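Local coordinates for uncharacterized protein (Wolinella succinogenes, PDB 3JYG) that is of unknown function but belongs to the 6-pyruvoyl tetrahydropterin synthase family and binds a zinc ion in a trimeric assembly, at residues A[109-115]-A[129-135]; A[162-166]-A[177-181]; A[10-14]-A[69-74]. All coordinates share one frame; numbering follows the deposited sequence.

Interaction 1 (A[109-115]-A[129-135]); sequences GYARVDF and YESFVVV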
loop_
_atom_site.group_PDB
_atom_site.type_symbol
_atom_site.label_atom_id
_atom_site.label_comp_id
_atom_site.label_asym_id
_atom_site.label_seq_id
_atom_site.Cartn_x
_atom_site.Cartn_y
_atom_site.Cartn_z
ATOM N N GLY A 109 -19.022 -16.913 13.437
ATOM C CA GLY A 109 -18.383 -18.141 12.970
ATOM C C GLY A 109 -17.073 -18.455 13.689
ATOM O O GLY A 109 -16.111 -18.878 13.052
ATOM N N TYR A 110 -16.985 -18.201 14.992
ATOM C CA TYR A 110 -15.897 -18.782 15.782
ATOM C C TYR A 110 -16.568 -19.336 17.035
ATOM O O TYR A 110 -17.779 -19.088 17.274
ATOM C CB TYR A 110 -14.795 -17.756 16.171
ATOM C CG TYR A 110 -15.338 -16.760 17.159
ATOM C CD1 TYR A 110 -16.138 -15.705 16.725
ATOM C CD2 TYR A 110 -15.176 -16.955 18.539
ATOM C CE1 TYR A 110 -16.702 -14.814 17.617
ATOM C CE2 TYR A 110 -15.737 -16.055 19.459
ATOM C CZ TYR A 110 -16.493 -14.988 18.982
ATOM O OH TYR A 110 -17.076 -14.114 19.873
ATOM N N ALA A 111 -15.787 -20.099 17.787
ATOM C CA ALA A 111 -16.213 -20.618 19.073
ATOM C C ALA A 111 -15.251 -20.317 20.222
ATOM O O ALA A 111 -14.031 -20.176 20.034
ATOM C CB ALA A 111 -16.487 -22.135 18.988
ATOM N N ARG A 112 -15.837 -20.244 21.415
ATOM C CA ARG A 112 -15.095 -20.361 22.667
ATOM C C ARG A 112 -15.498 -21.652 23.368
ATOM O O ARG A 112 -16.581 -22.213 23.098
ATOM C CB ARG A 112 -15.364 -19.170 23.571
ATOM C CG ARG A 112 -14.982 -17.852 22.910
ATOM C CD ARG A 112 -15.038 -16.729 23.887
ATOM N NE ARG A 112 -13.724 -16.603 24.489
ATOM C CZ ARG A 112 -13.466 -16.544 25.793
ATOM N NH1 ARG A 112 -14.450 -16.562 26.702
ATOM N NH2 ARG A 112 -12.208 -16.428 26.166
ATOM N N VAL A 113 -14.649 -22.160 24.253
ATOM C CA VAL A 113 -15.070 -23.332 25.019
ATOM C C VAL A 113 -16.250 -22.947 25.940
ATOM O O VAL A 113 -16.439 -21.769 26.261
ATOM C CB VAL A 113 -13.896 -23.975 25.784
ATOM C CG1 VAL A 113 -12.827 -24.438 24.789
ATOM C CG2 VAL A 113 -13.326 -22.985 26.825
ATOM N N ASP A 114 -17.083 -23.930 26.274
ATOM C CA ASP A 114 -18.086 -23.785 27.309
ATOM C C ASP A 114 -17.338 -23.895 28.632
ATOM O O ASP A 114 -16.882 -24.980 28.979
ATOM C CB ASP A 114 -19.124 -24.934 27.240
ATOM C CG ASP A 114 -20.269 -24.753 28.252
ATOM O OD1 ASP A 114 -20.127 -23.961 29.224
ATOM O OD2 ASP A 114 -21.314 -25.410 28.058
ATOM N N PHE A 115 -17.219 -22.790 29.359
ATOM C CA PHE A 115 -16.477 -22.803 30.624
ATOM C C PHE A 115 -17.130 -23.563 31.776
ATOM O O PHE A 115 -16.448 -23.981 32.719
ATOM C CB PHE A 115 -16.091 -21.392 31.027
ATOM C CG PHE A 115 -14.978 -20.822 30.187
ATOM C CD1 PHE A 115 -13.653 -21.001 30.564
ATOM C CD2 PHE A 115 -15.255 -20.128 29.013
ATOM C CE1 PHE A 115 -12.602 -20.476 29.784
ATOM C CE2 PHE A 115 -14.201 -19.604 28.227
ATOM C CZ PHE A 115 -12.879 -19.786 28.627
ATOM N N TYR A 129 -7.611 -22.144 28.567
ATOM C CA TYR A 129 -8.878 -22.192 27.775
ATOM C C TYR A 129 -9.477 -20.831 27.375
ATOM O O TYR A 129 -10.144 -20.735 26.305
ATOM C CB TYR A 129 -9.920 -23.127 28.411
ATOM C CG TYR A 129 -9.483 -24.580 28.331
ATOM C CD1 TYR A 129 -9.445 -25.253 27.098
ATOM C CD2 TYR A 129 -9.075 -25.283 29.469
ATOM C CE1 TYR A 129 -9.041 -26.575 27.006
ATOM C CE2 TYR A 129 -8.651 -26.631 29.379
ATOM C CZ TYR A 129 -8.660 -27.269 28.140
ATOM O OH TYR A 129 -8.244 -28.580 28.001
ATOM N N GLU A 130 -9.237 -19.785 28.179
ATOM C CA GLU A 130 -9.577 -18.421 27.758
ATOM C C GLU A 130 -8.818 -17.984 26.499
ATOM O O GLU A 130 -9.315 -17.128 25.764
ATOM C CB GLU A 130 -9.418 -17.368 28.870
ATOM C CG GLU A 130 -10.341 -17.639 30.073
ATOM C CD GLU A 130 -11.621 -16.785 30.116
ATOM O OE1 GLU A 130 -12.203 -16.438 29.057
ATOM O OE2 GLU A 130 -12.050 -16.448 31.249
ATOM N N SER A 131 -7.647 -18.575 26.238
ATOM C CA SER A 131 -6.847 -18.181 25.041
ATOM C C SER A 131 -7.476 -18.536 23.694
ATOM O O SER A 131 -7.277 -17.850 22.719
ATOM C CB SER A 131 -5.479 -18.828 25.055
ATOM O OG SER A 131 -4.882 -18.755 26.316
ATOM N N PHE A 132 -8.230 -19.624 23.614
ATOM C CA PHE A 132 -8.531 -20.186 22.287
ATOM C C PHE A 132 -9.714 -19.578 21.565
ATOM O O PHE A 132 -10.771 -19.356 22.175
ATOM C CB PHE A 132 -8.758 -21.691 22.393
ATOM C CG PHE A 132 -7.522 -22.451 22.685
ATOM C CD1 PHE A 132 -6.509 -22.563 21.723
ATOM C CD2 PHE A 132 -7.337 -23.059 23.954
ATOM C CE1 PHE A 132 -5.349 -23.261 22.006
ATOM C CE2 PHE A 132 -6.167 -23.772 24.213
ATOM C CZ PHE A 132 -5.201 -23.887 23.259
ATOM N N VAL A 133 -9.505 -19.293 20.267
ATOM C CA VAL A 133 -10.584 -18.892 19.386
ATOM C C VAL A 133 -10.647 -20.019 18.378
ATOM O O VAL A 133 -9.670 -20.268 17.668
ATOM C CB VAL A 133 -10.255 -17.571 18.668
ATOM C CG1 VAL A 133 -11.214 -17.325 17.516
ATOM C CG2 VAL A 133 -10.356 -16.394 19.684
ATOM N N VAL A 134 -11.775 -20.727 18.363
ATOM C CA VAL A 134 -11.860 -21.916 17.534
ATOM C C VAL A 134 -12.582 -21.579 16.243
ATOM O O VAL A 134 -13.653 -20.974 16.286
ATOM C CB VAL A 134 -12.524 -23.108 18.278
ATOM C CG1 VAL A 134 -12.566 -24.369 17.369
ATOM C CG2 VAL A 134 -11.772 -23.407 19.599
ATOM N N VAL A 135 -11.997 -21.962 15.101
ATOM C CA VAL A 135 -12.576 -21.571 13.794
ATOM C C VAL A 135 -12.672 -22.788 12.874
ATOM O O VAL A 135 -11.954 -23.745 13.063
ATOM C CB VAL A 135 -11.761 -20.419 13.067
ATOM C CG1 VAL A 135 -11.934 -19.003 13.791
ATOM C CG2 VAL A 135 -10.269 -20.827 12.809
HETATM O O HOH W 1 -11.074 -16.962 23.354
HETATM O O HOH W 2 -12.082 -20.619 24.263
#

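Interaction 2 (A[162-166]-A[177-181]); sequences KVSSV and RVYNE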
loop_
_atom_site.group_PDB
_atom_site.type_symbol
_atom_site.label_atom_id
_atom_site.label_comp_id
_atom_site.label_asym_id
_atom_site.label_seq_id
_atom_site.Cartn_x
_atom_site.Cartn_y
_atom_site.Cartn_z
ATOM N N LYS A 162 -20.471 -0.890 -0.327
ATOM C CA LYS A 162 -19.960 -2.250 -0.591
ATOM C C LYS A 162 -18.628 -2.505 0.162
ATOM O O LYS A 162 -17.859 -1.588 0.350
ATOM C CB LYS A 162 -19.721 -2.364 -2.101
ATOM C CG LYS A 162 -18.969 -3.627 -2.572
ATOM C CD LYS A 162 -18.484 -3.406 -4.031
ATOM C CE LYS A 162 -17.508 -4.499 -4.508
ATOM N NZ LYS A 162 -18.007 -5.902 -4.368
ATOM N N VAL A 163 -18.351 -3.737 0.596
ATOM C CA VAL A 163 -16.966 -4.104 0.981
ATOM C C VAL A 163 -16.220 -4.597 -0.262
ATOM O O VAL A 163 -16.535 -5.656 -0.750
ATOM C CB VAL A 163 -16.928 -5.273 1.993
ATOM C CG1 VAL A 163 -15.495 -5.469 2.531
ATOM C CG2 VAL A 163 -17.867 -5.027 3.139
ATOM N N SER A 164 -15.216 -3.872 -0.748
ATOM C CA SER A 164 -14.590 -4.246 -2.006
ATOM C C SER A 164 -13.487 -5.278 -1.823
ATOM O O SER A 164 -13.295 -6.184 -2.686
ATOM C CB SER A 164 -14.086 -3.024 -2.758
ATOM O OG SER A 164 -13.125 -2.407 -1.976
ATOM N N SER A 165 -12.759 -5.163 -0.722
ATOM C CA SER A 165 -11.846 -6.237 -0.309
ATOM C C SER A 165 -11.384 -6.099 1.140
ATOM O O SER A 165 -11.618 -5.072 1.802
ATOM C CB SER A 165 -10.619 -6.283 -1.224
ATOM O OG SER A 165 -9.828 -5.083 -1.035
ATOM N N VAL A 166 -10.714 -7.143 1.623
ATOM C CA VAL A 166 -10.063 -7.113 2.930
ATOM C C VAL A 166 -8.640 -7.605 2.749
ATOM O O VAL A 166 -8.405 -8.577 2.039
ATOM C CB VAL A 166 -10.772 -8.078 3.860
ATOM C CG1 VAL A 166 -9.975 -8.309 5.150
ATOM C CG2 VAL A 166 -12.155 -7.562 4.157
ATOM N N ARG A 177 -4.929 -10.775 0.303
ATOM C CA ARG A 177 -6.010 -9.889 -0.004
ATOM C C ARG A 177 -7.075 -10.793 -0.641
ATOM O O ARG A 177 -6.761 -11.762 -1.379
ATOM C CB ARG A 177 -5.534 -8.808 -0.953
ATOM C CG ARG A 177 -6.493 -7.581 -1.099
ATOM C CD ARG A 177 -5.803 -6.365 -1.705
ATOM N NE ARG A 177 -6.728 -5.248 -1.704
ATOM C CZ ARG A 177 -6.432 -3.988 -1.981
ATOM N NH1 ARG A 177 -5.177 -3.623 -2.229
ATOM N NH2 ARG A 177 -7.402 -3.079 -1.965
ATOM N N VAL A 178 -8.316 -10.537 -0.242
ATOM C CA VAL A 178 -9.429 -11.196 -0.889
ATOM C C VAL A 178 -10.381 -10.106 -1.417
ATOM O O VAL A 178 -10.804 -9.220 -0.670
ATOM C CB VAL A 178 -10.140 -12.182 0.067
ATOM C CG1 VAL A 178 -11.354 -12.807 -0.642
ATOM C CG2 VAL A 178 -9.164 -13.292 0.590
ATOM N N TYR A 179 -10.697 -10.197 -2.710
ATOM C CA TYR A 179 -11.479 -9.226 -3.417
ATOM C C TYR A 179 -12.899 -9.742 -3.569
ATOM O O TYR A 179 -13.121 -10.862 -4.023
ATOM C CB TYR A 179 -10.897 -8.995 -4.819
ATOM C CG TYR A 179 -9.722 -8.083 -4.821
ATOM C CD1 TYR A 179 -9.886 -6.690 -4.732
ATOM C CD2 TYR A 179 -8.433 -8.588 -4.915
ATOM C CE1 TYR A 179 -8.755 -5.830 -4.728
ATOM C CE2 TYR A 179 -7.331 -7.732 -4.913
ATOM C CZ TYR A 179 -7.504 -6.390 -4.813
ATOM O OH TYR A 179 -6.404 -5.592 -4.826
ATOM N N ASN A 180 -13.841 -8.887 -3.197
ATOM C CA ASN A 180 -15.235 -9.146 -3.375
ATOM C C ASN A 180 -15.576 -8.695 -4.789
ATOM O O ASN A 180 -16.017 -7.547 -5.018
ATOM C CB ASN A 180 -16.053 -8.389 -2.338
ATOM C CG ASN A 180 -17.526 -8.610 -2.497
ATOM O OD1 ASN A 180 -17.940 -9.483 -3.245
ATOM N ND2 ASN A 180 -18.329 -7.803 -1.821
ATOM N N GLU A 181 -15.311 -9.618 -5.709
ATOM C CA GLU A 181 -15.635 -9.560 -7.130
ATOM C C GLU A 181 -14.433 -9.914 -7.992
ATOM O O GLU A 181 -14.466 -10.925 -8.674
ATOM C CB GLU A 181 -16.260 -8.245 -7.566
ATOM C CG GLU A 181 -17.772 -8.337 -7.654
ATOM C CD GLU A 181 -18.326 -7.413 -8.729
ATOM O OE1 GLU A 181 -17.499 -6.853 -9.506
ATOM O OE2 GLU A 181 -19.575 -7.251 -8.798
HETATM O O HOH W 3 -13.477 -5.687 -5.570
#

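Interaction 3 (A[10-14]-A[69-74]); sequences EFDFC and FKRFID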
loop_
_atom_site.group_PDB
_atom_site.type_symbol
_atom_site.label_atom_id
_atom_site.label_comp_id
_atom_site.label_asym_id
_atom_site.label_seq_id
_atom_site.Cartn_x
_atom_site.Cartn_y
_atom_site.Cartn_z
ATOM N N GLU A 10 -7.301 0.433 8.844
ATOM C CA GLU A 10 -6.419 -0.598 9.437
ATOM C C GLU A 10 -6.820 -0.942 10.877
ATOM O O GLU A 10 -7.259 -0.059 11.656
ATOM C CB GLU A 10 -4.939 -0.146 9.413
ATOM C CG GLU A 10 -4.484 0.398 8.030
ATOM C CD GLU A 10 -2.968 0.636 7.900
ATOM O OE1 GLU A 10 -2.236 0.679 8.921
ATOM O OE2 GLU A 10 -2.500 0.773 6.753
ATOM N N PHE A 11 -6.678 -2.226 11.211
ATOM C CA PHE A 11 -6.964 -2.742 12.561
ATOM C C PHE A 11 -5.885 -3.764 12.935
ATOM O O PHE A 11 -5.642 -4.710 12.183
ATOM C CB PHE A 11 -8.332 -3.397 12.619
ATOM C CG PHE A 11 -9.439 -2.538 12.093
ATOM C CD1 PHE A 11 -9.744 -2.527 10.724
ATOM C CD2 PHE A 11 -10.178 -1.732 12.958
ATOM C CE1 PHE A 11 -10.805 -1.741 10.242
ATOM C CE2 PHE A 11 -11.238 -0.947 12.475
ATOM C CZ PHE A 11 -11.523 -0.942 11.120
ATOM N N ASP A 12 -5.207 -3.533 14.054
ATOM C CA ASP A 12 -4.065 -4.352 14.465
ATOM C C ASP A 12 -4.410 -5.277 15.634
ATOM O O ASP A 12 -5.253 -4.935 16.454
ATOM C CB ASP A 12 -2.905 -3.422 14.872
ATOM C CG ASP A 12 -2.520 -2.467 13.759
ATOM O OD1 ASP A 12 -2.560 -1.241 13.971
ATOM O OD2 ASP A 12 -2.220 -2.926 12.649
ATOM N N PHE A 13 -3.773 -6.454 15.696
ATOM C CA PHE A 13 -3.882 -7.389 16.827
ATOM C C PHE A 13 -2.734 -8.379 16.789
ATOM O O PHE A 13 -2.074 -8.539 15.768
ATOM C CB PHE A 13 -5.236 -8.153 16.904
ATOM C CG PHE A 13 -5.483 -9.165 15.764
ATOM C CD1 PHE A 13 -5.835 -8.723 14.486
ATOM C CD2 PHE A 13 -5.386 -10.551 15.987
ATOM C CE1 PHE A 13 -6.089 -9.606 13.450
ATOM C CE2 PHE A 13 -5.619 -11.464 14.933
ATOM C CZ PHE A 13 -5.997 -10.989 13.668
ATOM N N CYS A 14 -2.493 -9.021 17.921
ATOM C CA CYS A 14 -1.465 -10.060 18.052
ATOM C C CYS A 14 -2.162 -11.374 18.356
ATOM O O CYS A 14 -3.159 -11.378 19.073
ATOM C CB CYS A 14 -0.459 -9.708 19.171
ATOM S SG CYS A 14 0.169 -8.034 19.090
ATOM N N PHE A 69 -16.375 -3.156 14.380
ATOM C CA PHE A 69 -15.489 -4.167 13.838
ATOM C C PHE A 69 -14.180 -4.104 14.605
ATOM O O PHE A 69 -13.605 -5.143 14.903
ATOM C CB PHE A 69 -15.274 -3.965 12.342
ATOM C CG PHE A 69 -14.317 -4.959 11.725
ATOM C CD1 PHE A 69 -14.728 -6.253 11.448
ATOM C CD2 PHE A 69 -13.029 -4.579 11.375
ATOM C CE1 PHE A 69 -13.880 -7.151 10.865
ATOM C CE2 PHE A 69 -12.165 -5.469 10.778
ATOM C CZ PHE A 69 -12.583 -6.767 10.522
ATOM N N LYS A 70 -13.747 -2.878 14.953
ATOM C CA LYS A 70 -12.639 -2.654 15.869
ATOM C C LYS A 70 -12.850 -3.416 17.180
ATOM O O LYS A 70 -11.955 -4.096 17.657
ATOM C CB LYS A 70 -12.467 -1.155 16.186
ATOM C CG LYS A 70 -11.133 -0.851 16.829
ATOM C CD LYS A 70 -10.765 0.656 16.835
ATOM C CE LYS A 70 -9.257 0.812 17.076
ATOM N NZ LYS A 70 -8.864 0.280 18.409
ATOM N N ARG A 71 -14.051 -3.302 17.739
ATOM C CA ARG A 71 -14.378 -3.924 19.010
ATOM C C ARG A 71 -14.246 -5.437 18.901
ATOM O O ARG A 71 -13.659 -6.066 19.764
ATOM C CB ARG A 71 -15.782 -3.535 19.455
ATOM C CG ARG A 71 -15.985 -3.648 20.989
ATOM C CD ARG A 71 -17.373 -3.126 21.406
ATOM N NE ARG A 71 -18.368 -3.753 20.550
ATOM C CZ ARG A 71 -19.671 -3.480 20.530
ATOM N NH1 ARG A 71 -20.200 -2.577 21.354
ATOM N NH2 ARG A 71 -20.444 -4.128 19.669
ATOM N N PHE A 72 -14.807 -5.998 17.843
ATOM C CA PHE A 72 -14.639 -7.408 17.517
ATOM C C PHE A 72 -13.169 -7.901 17.470
ATOM O O PHE A 72 -12.808 -8.837 18.177
ATOM C CB PHE A 72 -15.376 -7.754 16.217
ATOM C CG PHE A 72 -15.159 -9.174 15.785
ATOM C CD1 PHE A 72 -15.850 -10.216 16.409
ATOM C CD2 PHE A 72 -14.214 -9.489 14.817
ATOM C CE1 PHE A 72 -15.644 -11.548 16.040
ATOM C CE2 PHE A 72 -13.991 -10.839 14.455
ATOM C CZ PHE A 72 -14.718 -11.862 15.073
ATOM N N ILE A 73 -12.320 -7.250 16.700
ATOM C CA ILE A 73 -10.899 -7.576 16.682
ATOM C C ILE A 73 -10.301 -7.502 18.097
ATOM O O ILE A 73 -9.566 -8.414 18.506
ATOM C CB ILE A 73 -10.113 -6.618 15.718
ATOM C CG1 ILE A 73 -10.579 -6.774 14.253
ATOM C CG2 ILE A 73 -8.579 -6.792 15.842
ATOM C CD1 ILE A 73 -10.417 -8.131 13.654
ATOM N N ASP A 74 -10.609 -6.420 18.816
ATOM C CA ASP A 74 -10.029 -6.132 20.145
ATOM C C ASP A 74 -10.520 -7.156 21.197
ATOM O O ASP A 74 -9.732 -7.670 22.021
ATOM C CB ASP A 74 -10.378 -4.693 20.593
ATOM C CG ASP A 74 -9.562 -3.588 19.852
ATOM O OD1 ASP A 74 -8.662 -3.888 19.013
ATOM O OD2 ASP A 74 -9.853 -2.377 20.095
HETATM O O HOH W 4 -6.217 -5.415 19.036
HETATM O O HOH W 5 -8.032 -3.449 16.332
#

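Interaction 1 (A[109-115]-A[129-135])
A111 and V134 form the hydrogen-bonded pair through which strand 110-113 joins strand 132-135 as an antiparallel neighbour, in the mixed sheet of this 6-pyruvoyl tetrahydropterin synthase family member. A111 N donates to V134 O at 2.8 Å, and V134 N answers with a 2.9 Å bond to A111 O. The two short strands run at 137° to each other rather than strictly antiparallel. Past this pair the backbones diverge where helix 123-131 gives way to strand 132-135, and two waters bridge the fork. One accepts from V113 N and donates to Y129 O and F132 O; the other accepts from R112 NE and donates to E130 O and F132 O.

R112 starts away from segment 129-135, but a bend about CG-CD (chi3 91°) brings its guanidinium back across to E130. It grips end-on, with both terminal nitrogens on one oxygen: R112 NH2 lies 2.9 Å from E130 OE1 on that oxygen's anti lone pair, and R112 NH1 is 3.3 Å from the same atom. OE1 sits in the guanidinium plane, while the carboxylate itself is turned 38° from it. R80 NH1 bonds to the backbone E130 O and comes near R112 NH2; the carboxylate would probably ease the closeness of these like charges.

F115 meets the stem of the same glutamate, its ring atom CE1 3.6 Å from E130 CG, with the two side chains nearly perpendicular. V113 links this group to the helix end: its CG2 lies over one face of the F115 ring, near the rim, and also packs 3.8 Å from Y129 CB. Y129 OH hydrogen-bonds to H96 ND1. At the other end of the strand pair, V133 CG1 rests 3.8 Å from Y110 CB.

Interaction 2 (A[162-166]-A[177-181])
K162 and N180 reach past each other at a slant, each side chain ending on a backbone carbonyl of the other strand. K162 NZ donates to N180 O at 2.7 Å, approaching at a tilt from the carbonyl plane. In return N180 ND2 gives its N-H to V163 O at 3.0 Å. With CG anti to the backbone N (chi1 179°), the asparagine amide extends straight across to that carbonyl, which lies close to the amide plane.

The strands are the arms of the C-terminal beta hairpin, 162-169 and 174-180. V166 and V178 make its hydrogen-bonded pair here, V178 N to V166 O measuring 3.0 Å, and V178 packs on L149 of helix 141-155. On its outer edge, segment 177-180 pairs antiparallel with a strand of the second subunit, carrying the sheet across the interface.

S165 and Y179, a non-hydrogen-bonded pair, put their side chains on the other face. S165 CB lies 3.6 Å from Y179 CD1, and S165 OG accepts from R177 NE at 3.2 Å, in the guanidinium plane. The extended R177 chain passes Y179 so that the tyrosine OH stands above one guanidinium face, toward its edge, too badly angled for a hydrogen bond to R177 NE.

Interaction 3 (A[10-14]-A[69-74])
F11 turns a ring face toward F69, which meets it with an edge in a T-shaped stack. The centroids of the F11 and F69 rings are 5.1 Å apart and the planes stand at 82°. F69 CD2 lies over the centre of the F11 ring, 3.8 Å from F11 CE1. The phenylalanine on the helix gets there because its CG is anti to the backbone N (chi1 178°), which sends the ring out toward the strand. K70 adds its first methylene to the same aromatic group, CB sitting 3.9 Å from F11 CE2. One helical turn after F69, I73 works with both branches: CG1 covers part of a face of the F69 ring, while CG2 reaches across to F13, 3.6 Å from F13 CD1.

The solvent side, by contrast, is wet and polar. D12 O makes no direct hydrogen bond to D74; two waters each donate to D12 O and to D74 OD1. D74 OD2 is in a salt bridge with K70 NZ, one turn back, at 3.3 Å, the hydrogen bond in it being weak. D12 points its CB away from the helix, and its carboxylate forms salt bridges with K45 and with K173 of the third subunit.

Helix 67-77 lies along one face of the sheet, its short segment nearly parallel to strand 10-14 (11°) with the axes 8.7 Å apart. Strand 40-52 pairs alongside the strand, bonding to F11 and F13 through V46 and G44, while F69 reaches on to V48 of that strand and to L152 of helix 141-155.

All three interactions involve the same sheet. Interaction 3 puts helix 67-77 on the sheet near the middle of its strand order, whereas interactions 1 and 2 lie on opposite sides of the chain's centre, their own centres about 27 Å apart. Interactions 1 and 3 touch: Y110 CE1 packs 3.8 Å from F72 CE1, so the helix spans from strand 3-17 to strand 110-113. Interaction 2 stays separate, its nearest atoms about 6 Å from interaction 3. The zinc ion, held by H17, H40 and H42, is about 11 Å from the F13 side chain and about 13 Å from that of V135, with H17 ending the strand that carries F13.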